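Local coordinates for ferrichrome ABC transporter substrate-binding protein (PDB 5FLY) that probably binds ferrichrome-type iron siderophores and hands them to an ABC transporter for uptake, as a class III solute-binding protein, at residues Y171-G176 / L188-A193; G178-Y183 / W258-Y263; S145-A150 / D271-L276. All coordinates share one frame; numbering follows the deposited sequence.

Interaction 1. Residues Y171-G176 / L188-A193; sequences YGKNWG and LQMPKA. With 7PG (2,5,8,11,14,17,20,23-octaoxapentacosan-25-ol), chain P.
Lys173 and Met190 meet where the loop leaving strand 167-171 runs past the extended approach to helix 192-198; their CA atoms, the nearest pair between the two segments, lie 8.1 Å apart. At that spacing the backbones do not pair, and side chains bridge the distance. Met190 does most of this. With CG anti to the backbone N (chi1 -177°) its chain reaches straight out as far as SD, and the bend at chi3 lays the methyl against the loop, beside the carbonyl carbon of Gly172 and with CE 3.5 Å from Tyr171 O. Lys173 comes over the same methyl, its CG 3.7 Å from Met190 CE, and its bent end brings NZ near the sulfur. Tyr183 of helix 179-185 touches both side chains. On the pocket side of the loop, Tyr171 OH bonds to Glu162 and lies 3.4 Å from O3 of the bound 7PG, while the Trp175 ring has C13 of 7PG over one face and C10 at its edge. A flexible, unbranched thioether suits a place where backbone and aliphatic chain must be covered together. The contact across the segments is thus van der Waals packing, with polar and aromatic groups of the loop serving the pocket.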
loop_
_atom_site.group_PDB
_atom_site.type_symbol
_atom_site.label_atom_id
_atom_site.label_comp_id
_atom_site.label_asym_id
_atom_site.label_seq_id
_atom_site.Cartn_x
_atom_site.Cartn_y
_atom_site.Cartn_z
ATOM N N TYR A 171 6.262 -9.119 4.382
ATOM C CA TYR A 171 6.096 -7.680 4.649
ATOM C C TYR A 171 6.050 -7.283 6.109
ATOM O O TYR A 171 5.633 -8.062 6.973
ATOM C CB TYR A 171 4.837 -7.195 3.925
ATOM C CG TYR A 171 5.010 -7.419 2.455
ATOM C CD1 TYR A 171 5.892 -6.632 1.731
ATOM C CD2 TYR A 171 4.376 -8.472 1.805
ATOM C CE1 TYR A 171 6.111 -6.858 0.390
ATOM C CE2 TYR A 171 4.591 -8.703 0.462
ATOM C CZ TYR A 171 5.461 -7.885 -0.240
ATOM O OH TYR A 171 5.706 -8.084 -1.575
ATOM N N GLY A 172 6.569 -6.084 6.368
ATOM C CA GLY A 172 6.389 -5.398 7.631
ATOM C C GLY A 172 4.984 -4.833 7.771
ATOM O O GLY A 172 4.097 -5.173 6.993
ATOM N N LYS A 173 4.769 -3.950 8.748
ATOM C CA LYS A 173 3.410 -3.504 9.045
ATOM C C LYS A 173 2.849 -2.446 8.088
ATOM O O LYS A 173 1.660 -2.142 8.152
ATOM C CB LYS A 173 3.337 -2.982 10.483
ATOM C CG LYS A 173 3.662 -4.055 11.519
ATOM C CD LYS A 173 3.344 -3.594 12.948
ATOM C CE LYS A 173 3.574 -4.715 13.967
ATOM N NZ LYS A 173 5.024 -5.087 14.051
ATOM N N ASN A 174 3.664 -1.898 7.193
ATOM C CA ASN A 174 3.186 -0.818 6.324
ATOM C C ASN A 174 3.839 -0.876 4.943
ATOM O O ASN A 174 4.490 0.086 4.520
ATOM C CB ASN A 174 3.456 0.545 7.008
ATOM C CG ASN A 174 2.514 1.658 6.542
ATOM O OD1 ASN A 174 1.553 2.002 7.234
ATOM N ND2 ASN A 174 2.816 2.259 5.403
ATOM N N TRP A 175 3.655 -1.992 4.234
ATOM C CA TRP A 175 4.174 -2.114 2.872
ATOM C C TRP A 175 3.126 -2.677 1.906
ATOM O O TRP A 175 3.447 -3.398 0.962
ATOM C CB TRP A 175 5.438 -2.973 2.866
ATOM C CG TRP A 175 6.426 -2.480 1.855
ATOM C CD1 TRP A 175 6.523 -2.858 0.550
ATOM C CD2 TRP A 175 7.421 -1.468 2.056
ATOM N NE1 TRP A 175 7.536 -2.155 -0.072
ATOM C CE2 TRP A 175 8.102 -1.301 0.832
ATOM C CE3 TRP A 175 7.820 -0.713 3.157
ATOM C CZ2 TRP A 175 9.151 -0.398 0.681
ATOM C CZ3 TRP A 175 8.865 0.175 3.006
ATOM C CH2 TRP A 175 9.508 0.331 1.772
ATOM N N GLY A 176 1.865 -2.324 2.130
ATOM C CA GLY A 176 0.797 -2.827 1.294
ATOM C C GLY A 176 0.586 -4.310 1.500
ATOM O O GLY A 176 0.947 -4.854 2.537
ATOM N N LEU A 188 -3.723 -7.402 14.540
ATOM C CA LEU A 188 -3.224 -8.770 14.635
ATOM C C LEU A 188 -1.705 -8.769 14.816
ATOM O O LEU A 188 -1.020 -7.841 14.399
ATOM C CB LEU A 188 -3.616 -9.567 13.393
ATOM C CG LEU A 188 -5.126 -9.703 13.211
ATOM C CD1 LEU A 188 -5.451 -10.221 11.839
ATOM C CD2 LEU A 188 -5.701 -10.649 14.274
ATOM N N GLN A 189 -1.179 -9.819 15.429
ATOM C CA GLN A 189 0.231 -9.858 15.772
ATOM C C GLN A 189 1.098 -10.263 14.600
ATOM O O GLN A 189 0.677 -11.000 13.710
ATOM C CB GLN A 189 0.481 -10.828 16.925
ATOM C CG GLN A 189 -0.417 -10.620 18.138
ATOM C CD GLN A 189 -0.502 -9.174 18.575
ATOM O OE1 GLN A 189 -1.582 -8.570 18.565
ATOM N NE2 GLN A 189 0.632 -8.609 18.975
ATOM N N MET A 190 2.324 -9.766 14.621
ATOM C CA MET A 190 3.343 -10.200 13.680
ATOM C C MET A 190 4.319 -11.106 14.414
ATOM O O MET A 190 4.812 -10.736 15.481
ATOM C CB MET A 190 4.072 -9.011 13.073
ATOM C CG MET A 190 5.104 -9.407 12.028
ATOM S SD MET A 190 5.894 -7.950 11.342
ATOM C CE MET A 190 4.614 -7.404 10.210
ATOM N N PRO A 191 4.598 -12.302 13.853
ATOM C CA PRO A 191 5.588 -13.182 14.478
ATOM C C PRO A 191 6.916 -12.459 14.664
ATOM O O PRO A 191 7.341 -11.699 13.781
ATOM C CB PRO A 191 5.714 -14.335 13.485
ATOM C CG PRO A 191 4.404 -14.349 12.763
ATOM C CD PRO A 191 4.005 -12.911 12.646
ATOM N N LYS A 192 7.541 -12.672 15.817
ATOM C CA LYS A 192 8.781 -11.971 16.157
ATOM C C LYS A 192 9.868 -12.076 15.081
ATOM O O LYS A 192 10.516 -11.079 14.756
ATOM C CB LYS A 192 9.315 -12.498 17.490
ATOM C CG LYS A 192 10.659 -11.913 17.931
ATOM C CD LYS A 192 10.631 -10.407 18.071
ATOM C CE LYS A 192 11.877 -9.887 18.773
ATOM N NZ LYS A 192 11.910 -8.404 18.764
ATOM N N ALA A 193 10.061 -13.265 14.517
ATOM C CA ALA A 193 11.138 -13.448 13.544
ATOM C C ALA A 193 10.882 -12.619 12.295
ATOM O O ALA A 193 11.812 -12.104 11.671
ATOM C CB ALA A 193 11.294 -14.912 13.181
HETATM C C2 7PG P . 3.968 -2.827 -7.199
HETATM O O1 7PG P . 3.929 -4.103 -7.777
HETATM C C3 7PG P . 4.533 -5.088 -6.989
HETATM C C4 7PG P . 5.933 -5.392 -7.513
HETATM O O2 7PG P . 6.414 -6.602 -6.991
HETATM C C5 7PG P . 6.371 -6.696 -5.598
HETATM C C6 7PG P . 7.574 -7.458 -5.050
HETATM O O3 7PG P . 7.945 -6.914 -3.812
HETATM C C7 7PG P . 8.813 -5.815 -3.851
HETATM C C8 7PG P . 8.851 -5.157 -2.468
HETATM O O4 7PG P . 9.593 -3.963 -2.452
HETATM C C9 7PG P . 9.133 -2.981 -3.328
HETATM C C10 7PG P . 9.445 -1.555 -2.869
HETATM O O5 7PG P . 8.399 -0.746 -3.345
HETATM C C11 7PG P . 8.277 0.548 -2.816
HETATM C C12 7PG P . 6.837 1.034 -3.010
HETATM O O6 7PG P . 6.232 1.289 -1.767
HETATM C C13 7PG P . 5.393 0.297 -1.240
HETATM C C14 7PG P . 4.114 0.196 -2.065
HETATM O O7 7PG P . 3.029 0.070 -1.192
HETATM C C15 7PG P . 1.815 0.582 -1.673
#

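Interaction 2. Residues G178-Y183 / W258-Y263; sequences GSEVLY and WYNDPY. With 7PG (2,5,8,11,14,17,20,23-octaoxapentacosan-25-ol), chain P.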
loop_
_atom_site.group_PDB
_atom_site.type_symbol
_atom_site.label_atom_id
_atom_site.label_comp_id
_atom_site.label_asym_id
_atom_site.label_seq_id
_atom_site.Cartn_x
_atom_site.Cartn_y
_atom_site.Cartn_z
ATOM N N GLY A 178 -2.040 -5.775 2.209
ATOM C CA GLY A 178 -2.895 -6.022 3.358
ATOM C C GLY A 178 -2.249 -5.797 4.716
ATOM O O GLY A 178 -2.917 -5.909 5.742
ATOM N N SER A 179 -0.964 -5.453 4.737
ATOM C CA SER A 179 -0.239 -5.302 5.994
ATOM C C SER A 179 -0.850 -4.217 6.882
ATOM O O SER A 179 -0.978 -4.402 8.093
ATOM C CB SER A 179 1.243 -5.005 5.728
ATOM O OG SER A 179 1.414 -3.793 5.020
ATOM N N GLU A 180 -1.251 -3.099 6.285
ATOM C CA GLU A 180 -1.837 -2.020 7.071
ATOM C C GLU A 180 -3.133 -2.484 7.723
ATOM O O GLU A 180 -3.358 -2.240 8.909
ATOM C CB GLU A 180 -2.073 -0.801 6.198
ATOM C CG GLU A 180 -0.781 -0.213 5.658
ATOM C CD GLU A 180 -0.268 -0.876 4.389
ATOM O OE1 GLU A 180 -0.944 -1.774 3.821
ATOM O OE2 GLU A 180 0.830 -0.451 3.951
ATOM N N VAL A 181 -3.981 -3.151 6.951
ATOM C CA VAL A 181 -5.245 -3.628 7.493
ATOM C C VAL A 181 -5.021 -4.684 8.588
ATOM O O VAL A 181 -5.637 -4.619 9.656
ATOM C CB VAL A 181 -6.138 -4.186 6.377
ATOM C CG1 VAL A 181 -7.348 -4.916 6.968
ATOM C CG2 VAL A 181 -6.560 -3.060 5.442
ATOM N N LEU A 182 -4.151 -5.654 8.318
ATOM C CA LEU A 182 -3.953 -6.790 9.209
ATOM C C LEU A 182 -3.260 -6.404 10.515
ATOM O O LEU A 182 -3.748 -6.767 11.587
ATOM C CB LEU A 182 -3.166 -7.879 8.492
ATOM C CG LEU A 182 -3.919 -8.545 7.339
ATOM C CD1 LEU A 182 -2.971 -9.336 6.448
ATOM C CD2 LEU A 182 -5.065 -9.427 7.880
ATOM N N TYR A 183 -2.161 -5.653 10.436
ATOM C CA TYR A 183 -1.339 -5.374 11.615
ATOM C C TYR A 183 -1.712 -4.089 12.350
ATOM O O TYR A 183 -1.533 -4.003 13.574
ATOM C CB TYR A 183 0.134 -5.306 11.225
ATOM C CG TYR A 183 0.652 -6.584 10.620
ATOM C CD1 TYR A 183 0.673 -7.762 11.358
ATOM C CD2 TYR A 183 1.107 -6.617 9.311
ATOM C CE1 TYR A 183 1.167 -8.953 10.806
ATOM C CE2 TYR A 183 1.583 -7.797 8.747
ATOM C CZ TYR A 183 1.609 -8.953 9.503
ATOM O OH TYR A 183 2.095 -10.117 8.940
ATOM N N TRP A 258 -1.774 -4.758 -3.616
ATOM C CA TRP A 258 -0.485 -4.063 -3.545
ATOM C C TRP A 258 -0.548 -2.727 -2.812
ATOM O O TRP A 258 0.393 -2.369 -2.106
ATOM C CB TRP A 258 0.089 -3.796 -4.932
ATOM C CG TRP A 258 0.686 -4.983 -5.598
ATOM C CD1 TRP A 258 1.383 -5.997 -5.005
ATOM C CD2 TRP A 258 0.612 -5.296 -6.989
ATOM N NE1 TRP A 258 1.755 -6.925 -5.952
ATOM C CE2 TRP A 258 1.291 -6.515 -7.178
ATOM C CE3 TRP A 258 0.036 -4.658 -8.103
ATOM C CZ2 TRP A 258 1.414 -7.110 -8.429
ATOM C CZ3 TRP A 258 0.161 -5.262 -9.353
ATOM C CH2 TRP A 258 0.841 -6.471 -9.500
ATOM N N TYR A 259 -1.625 -1.974 -3.012
ATOM C CA TYR A 259 -1.665 -0.571 -2.576
ATOM C C TYR A 259 -2.300 -0.378 -1.184
ATOM O O TYR A 259 -2.833 -1.322 -0.597
ATOM C CB TYR A 259 -2.380 0.260 -3.662
ATOM C CG TYR A 259 -1.553 0.247 -4.932
ATOM C CD1 TYR A 259 -0.394 0.998 -5.011
ATOM C CD2 TYR A 259 -1.885 -0.561 -6.010
ATOM C CE1 TYR A 259 0.403 0.979 -6.139
ATOM C CE2 TYR A 259 -1.081 -0.594 -7.151
ATOM C CZ TYR A 259 0.061 0.177 -7.197
ATOM O OH TYR A 259 0.872 0.163 -8.309
ATOM N N ASN A 260 -2.206 0.838 -0.642
ATOM C CA ASN A 260 -2.762 1.135 0.677
ATOM C C ASN A 260 -3.514 2.465 0.704
ATOM O O ASN A 260 -3.649 3.090 1.745
ATOM C CB ASN A 260 -1.660 1.108 1.766
ATOM C CG ASN A 260 -0.532 2.123 1.538
ATOM O OD1 ASN A 260 -0.609 3.010 0.693
ATOM N ND2 ASN A 260 0.533 1.984 2.323
ATOM N N ASP A 261 -3.993 2.875 -0.467
ATOM C CA ASP A 261 -4.891 4.025 -0.602
ATOM C C ASP A 261 -6.308 3.697 -0.086
ATOM O O ASP A 261 -6.674 2.529 0.062
ATOM C CB ASP A 261 -4.965 4.414 -2.063
ATOM C CG ASP A 261 -5.577 3.316 -2.883
ATOM O OD1 ASP A 261 -4.830 2.388 -3.269
ATOM O OD2 ASP A 261 -6.827 3.336 -3.065
ATOM N N PRO A 262 -7.145 4.723 0.135
ATOM C CA PRO A 262 -8.497 4.454 0.662
ATOM C C PRO A 262 -9.359 3.507 -0.186
ATOM O O PRO A 262 -10.161 2.779 0.408
ATOM C CB PRO A 262 -9.128 5.854 0.731
ATOM C CG PRO A 262 -7.921 6.784 0.912
ATOM C CD PRO A 262 -6.830 6.162 0.095
ATOM N N TYR A 263 -9.258 3.522 -1.517
ATOM C CA TYR A 263 -10.065 2.606 -2.331
ATOM C C TYR A 263 -9.618 1.176 -2.058
ATOM O O TYR A 263 -10.426 0.302 -1.784
ATOM C CB TYR A 263 -9.944 2.904 -3.827
ATOM C CG TYR A 263 -10.532 4.217 -4.270
ATOM C CD1 TYR A 263 -11.901 4.352 -4.484
ATOM C CD2 TYR A 263 -9.712 5.316 -4.516
ATOM C CE1 TYR A 263 -12.437 5.557 -4.905
ATOM C CE2 TYR A 263 -10.231 6.517 -4.946
ATOM C CZ TYR A 263 -11.598 6.638 -5.133
ATOM O OH TYR A 263 -12.138 7.838 -5.559
HETATM C C2 7PG P . 3.968 -2.827 -7.199
HETATM O O1 7PG P . 3.929 -4.103 -7.777
HETATM C C3 7PG P . 4.533 -5.088 -6.989
HETATM C C4 7PG P . 5.933 -5.392 -7.513
HETATM O O2 7PG P . 6.414 -6.602 -6.991
HETATM C C5 7PG P . 6.371 -6.696 -5.598
HETATM C C6 7PG P . 7.574 -7.458 -5.050
HETATM O O3 7PG P . 7.945 -6.914 -3.812
HETATM C C7 7PG P . 8.813 -5.815 -3.851
HETATM C C8 7PG P . 8.851 -5.157 -2.468
HETATM O O4 7PG P . 9.593 -3.963 -2.452
HETATM C C9 7PG P . 9.133 -2.981 -3.328
HETATM C C10 7PG P . 9.445 -1.555 -2.869
HETATM O O5 7PG P . 8.399 -0.746 -3.345
HETATM C C11 7PG P . 8.277 0.548 -2.816
HETATM C C12 7PG P . 6.837 1.034 -3.010
HETATM O O6 7PG P . 6.232 1.289 -1.767
HETATM C C13 7PG P . 5.393 0.297 -1.240
HETATM C C14 7PG P . 4.114 0.196 -2.065
HETATM O O7 7PG P . 3.029 0.070 -1.192
HETATM C C15 7PG P . 1.815 0.582 -1.673
HETATM O O HOH W 1 -2.815 -3.560 0.895
#
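Trp258 and Tyr259 line the pocket of the bound polyether 7PG, and the contact between Glu180 and Asn260 lies just beside them. Asn260 ND2 donates to Glu180 OE2 at 2.9 Å, nearly straight at 165°. The acceptor lies close to the amide plane, but the donor stands well above the carboxylate plane; the two planes are 75° apart. A chi1 of 60° sets the Asn260 amide between its own backbone N and carbonyl carbon, and its CB packs 3.6 Å from Glu180 CD. Glu180 OE2 also accepts from Gly176 N, and Asn260 OD1 accepts from Gln116, so this buried acid and amide are each tied to further partners. A water bridges the backbones, accepting from Gly178 N and donating to Tyr259 O, both at 2.7 Å. Toward the ligand, 7PG O1 sits over the centre of the Trp258 ring, 3.5 Å above its plane, while Trp258 NE1 bonds to Glu162. Gly178 stands at the N-cap of helix 179-185 with backbone angles that by themselves call for glycine, and Asp261 caps helix 262-278 through a weak bond from Tyr263 N. Tyr113 of helix 113-124 touches both Glu180 and Asn260, while Val181 packs on Ile268 and Leu272 of helix 262-278.

Interaction 3. Residues S145-A150 / D271-L276; sequences SKDIKA and DLKKQL
Ile148 overlaps the side of helix 262-278 with its CD1 methyl, which lies 4.0 Å from Leu276 CD1 and 4.3 Å from Lys273 CG. Its other branch, CG2, also comes within 4.2 Å of Leu276 CD1, so the leucine methyl is touched by both arms of the isoleucine as the two side chains cross at a slant. The CA atoms of Ile148 and Leu276 are 6.8 Å apart, the nearest pair between the segments. Branched aliphatic residues suit this buried side of the interface: Phe186 adds to the cover of Ile148, and Leu276 also rests on Leu182, Val218 and Phe250.

Toward the more open side, the contact changes from apolar to charged. Lys273 leaves its helix with CG anti to the backbone N (chi1 -176°) and stays extended to the end, spanning the gap between the helices so that NZ forms a salt bridge with Asp147 OD2 at 3.1 Å. It meets the anti lone pair of that oxygen, the one directed away from OD1. The same ammonium group also pairs with Asp144, one turn earlier, while Asp147 OD1 accepts from Gln143. Two carboxylates around one ammonium would probably favour the charged form of Lys273. The lysine suits its place twice over, because the first part of its chain lies beside Ile148 CD1 before its charge reaches the acids.

The segment axes approach to 10.3 Å and run in nearly the same direction, 23° apart. An apolar core flanked by a salt bridge is a familiar form of helix-helix packing; here it joins the C-terminal helix to the long helix 127-152, the interdomain backbone helix characteristic of class III solute-binding proteins.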
loop_
_atom_site.group_PDB
_atom_site.type_symbol
_atom_site.label_atom_id
_atom_site.label_comp_id
_atom_site.label_asym_id
_atom_site.label_seq_id
_atom_site.Cartn_x
_atom_site.Cartn_y
_atom_site.Cartn_z
ATOM N N SER A 145 -11.880 -5.725 14.139
ATOM C CA SER A 145 -10.834 -6.322 14.959
ATOM C C SER A 145 -11.434 -7.196 16.060
ATOM O O SER A 145 -10.965 -8.310 16.313
ATOM C CB SER A 145 -9.944 -5.225 15.567
ATOM O OG SER A 145 -8.878 -5.771 16.334
ATOM N N LYS A 146 -12.477 -6.682 16.709
ATOM C CA LYS A 146 -13.147 -7.418 17.766
ATOM C C LYS A 146 -13.811 -8.673 17.208
ATOM O O LYS A 146 -13.746 -9.738 17.839
ATOM C CB LYS A 146 -14.182 -6.541 18.459
ATOM C CG LYS A 146 -13.595 -5.330 19.159
ATOM C CD LYS A 146 -14.682 -4.388 19.649
ATOM C CE LYS A 146 -14.091 -3.133 20.259
ATOM N NZ LYS A 146 -15.154 -2.157 20.603
ATOM N N ASP A 147 -14.445 -8.547 16.042
ATOM C CA ASP A 147 -15.137 -9.673 15.408
ATOM C C ASP A 147 -14.147 -10.775 15.036
ATOM O O ASP A 147 -14.407 -11.961 15.250
ATOM C CB ASP A 147 -15.891 -9.250 14.148
ATOM C CG ASP A 147 -16.985 -8.226 14.412
ATOM O OD1 ASP A 147 -17.438 -8.105 15.566
ATOM O OD2 ASP A 147 -17.396 -7.539 13.450
ATOM N N ILE A 148 -13.026 -10.378 14.439
ATOM C CA ILE A 148 -12.000 -11.334 14.021
ATOM C C ILE A 148 -11.294 -11.993 15.206
ATOM O O ILE A 148 -11.073 -13.200 15.213
ATOM C CB ILE A 148 -10.947 -10.645 13.115
ATOM C CG1 ILE A 148 -11.598 -10.211 11.797
ATOM C CG2 ILE A 148 -9.771 -11.577 12.827
ATOM C CD1 ILE A 148 -10.805 -9.137 11.048
ATOM N N LYS A 149 -10.954 -11.225 16.229
ATOM C CA LYS A 149 -10.236 -11.792 17.364
ATOM C C LYS A 149 -11.147 -12.700 18.204
ATOM O O LYS A 149 -10.686 -13.669 18.810
ATOM C CB LYS A 149 -9.633 -10.673 18.222
ATOM C CG LYS A 149 -8.403 -10.042 17.570
ATOM C CD LYS A 149 -7.753 -8.953 18.405
ATOM C CE LYS A 149 -6.521 -8.412 17.710
ATOM N NZ LYS A 149 -5.832 -7.375 18.516
ATOM N N ALA A 150 -12.437 -12.407 18.210
ATOM C CA ALA A 150 -13.397 -13.269 18.898
ATOM C C ALA A 150 -13.480 -14.627 18.200
ATOM O O ALA A 150 -13.688 -15.659 18.844
ATOM C CB ALA A 150 -14.766 -12.610 18.938
ATOM N N ASP A 271 -12.493 -7.929 2.094
ATOM C CA ASP A 271 -12.093 -9.261 1.651
ATOM C C ASP A 271 -11.395 -10.005 2.783
ATOM O O ASP A 271 -11.668 -11.174 3.017
ATOM C CB ASP A 271 -11.177 -9.177 0.437
ATOM C CG ASP A 271 -10.834 -10.547 -0.134
ATOM O OD1 ASP A 271 -11.776 -11.309 -0.448
ATOM O OD2 ASP A 271 -9.635 -10.875 -0.254
ATOM N N LEU A 272 -10.493 -9.326 3.485
ATOM C CA LEU A 272 -9.746 -9.964 4.559
ATOM C C LEU A 272 -10.665 -10.357 5.694
ATOM O O LEU A 272 -10.542 -11.440 6.248
ATOM C CB LEU A 272 -8.641 -9.052 5.090
ATOM C CG LEU A 272 -7.431 -8.918 4.182
ATOM C CD1 LEU A 272 -6.525 -7.835 4.737
ATOM C CD2 LEU A 272 -6.706 -10.256 4.061
ATOM N N LYS A 273 -11.578 -9.469 6.056
ATOM C CA LYS A 273 -12.509 -9.799 7.120
ATOM C C LYS A 273 -13.313 -11.038 6.753
ATOM O O LYS A 273 -13.469 -11.947 7.574
ATOM C CB LYS A 273 -13.459 -8.643 7.423
ATOM C CG LYS A 273 -14.380 -8.926 8.609
ATOM C CD LYS A 273 -15.216 -7.714 8.946
ATOM C CE LYS A 273 -16.011 -7.908 10.226
ATOM N NZ LYS A 273 -16.844 -6.715 10.518
ATOM N N LYS A 274 -13.807 -11.078 5.520
ATOM C CA LYS A 274 -14.608 -12.207 5.045
ATOM C C LYS A 274 -13.819 -13.509 5.134
ATOM O O LYS A 274 -14.314 -14.520 5.644
ATOM C CB LYS A 274 -15.080 -11.980 3.604
ATOM C CG LYS A 274 -15.782 -13.197 2.990
ATOM C CD LYS A 274 -16.556 -12.835 1.726
ATOM C CE LYS A 274 -15.643 -12.440 0.587
ATOM N NZ LYS A 274 -14.797 -13.576 0.135
ATOM N N GLN A 275 -12.591 -13.489 4.636
ATOM C CA GLN A 275 -11.819 -14.714 4.572
ATOM C C GLN A 275 -11.354 -15.139 5.975
ATOM O O GLN A 275 -11.318 -16.326 6.274
ATOM C CB GLN A 275 -10.629 -14.559 3.612
ATOM C CG GLN A 275 -11.060 -14.401 2.154
ATOM C CD GLN A 275 -10.009 -14.864 1.156
ATOM O OE1 GLN A 275 -9.606 -16.023 1.157
ATOM N NE2 GLN A 275 -9.569 -13.954 0.288
ATOM N N LEU A 276 -11.052 -14.177 6.845
ATOM C CA LEU A 276 -10.636 -14.510 8.204
ATOM C C LEU A 276 -11.793 -15.117 9.001
ATOM O O LEU A 276 -11.597 -16.078 9.745
ATOM C CB LEU A 276 -10.073 -13.272 8.921
ATOM C CG LEU A 276 -8.701 -12.822 8.423
ATOM C CD1 LEU A 276 -8.363 -11.421 8.888
ATOM C CD2 LEU A 276 -7.631 -13.790 8.896
#

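In the fold
Helix 179-185 is the common neighbour. Its Glu180 carries interaction 2 and reaches back to the 171-176 loop of interaction 1, where OE2 lies 3.2 Å from Trp175 N; the two centres are about 12 Å apart, and both contacts touch 7PG. Leu188 N and Leu182 O, 3.0 Å apart in a probable hydrogen bond, tie them again. Another side of the helix leads to interaction 3, with Leu182 CG 3.8 Å from Leu272 CD1. Interactions 2 and 3 also share helix 262-278, which starts beside the pocket and packs further along against helix 127-152, their centres being about 15 Å apart. Interaction 3 lies about 17 Å from the centre of interaction 1.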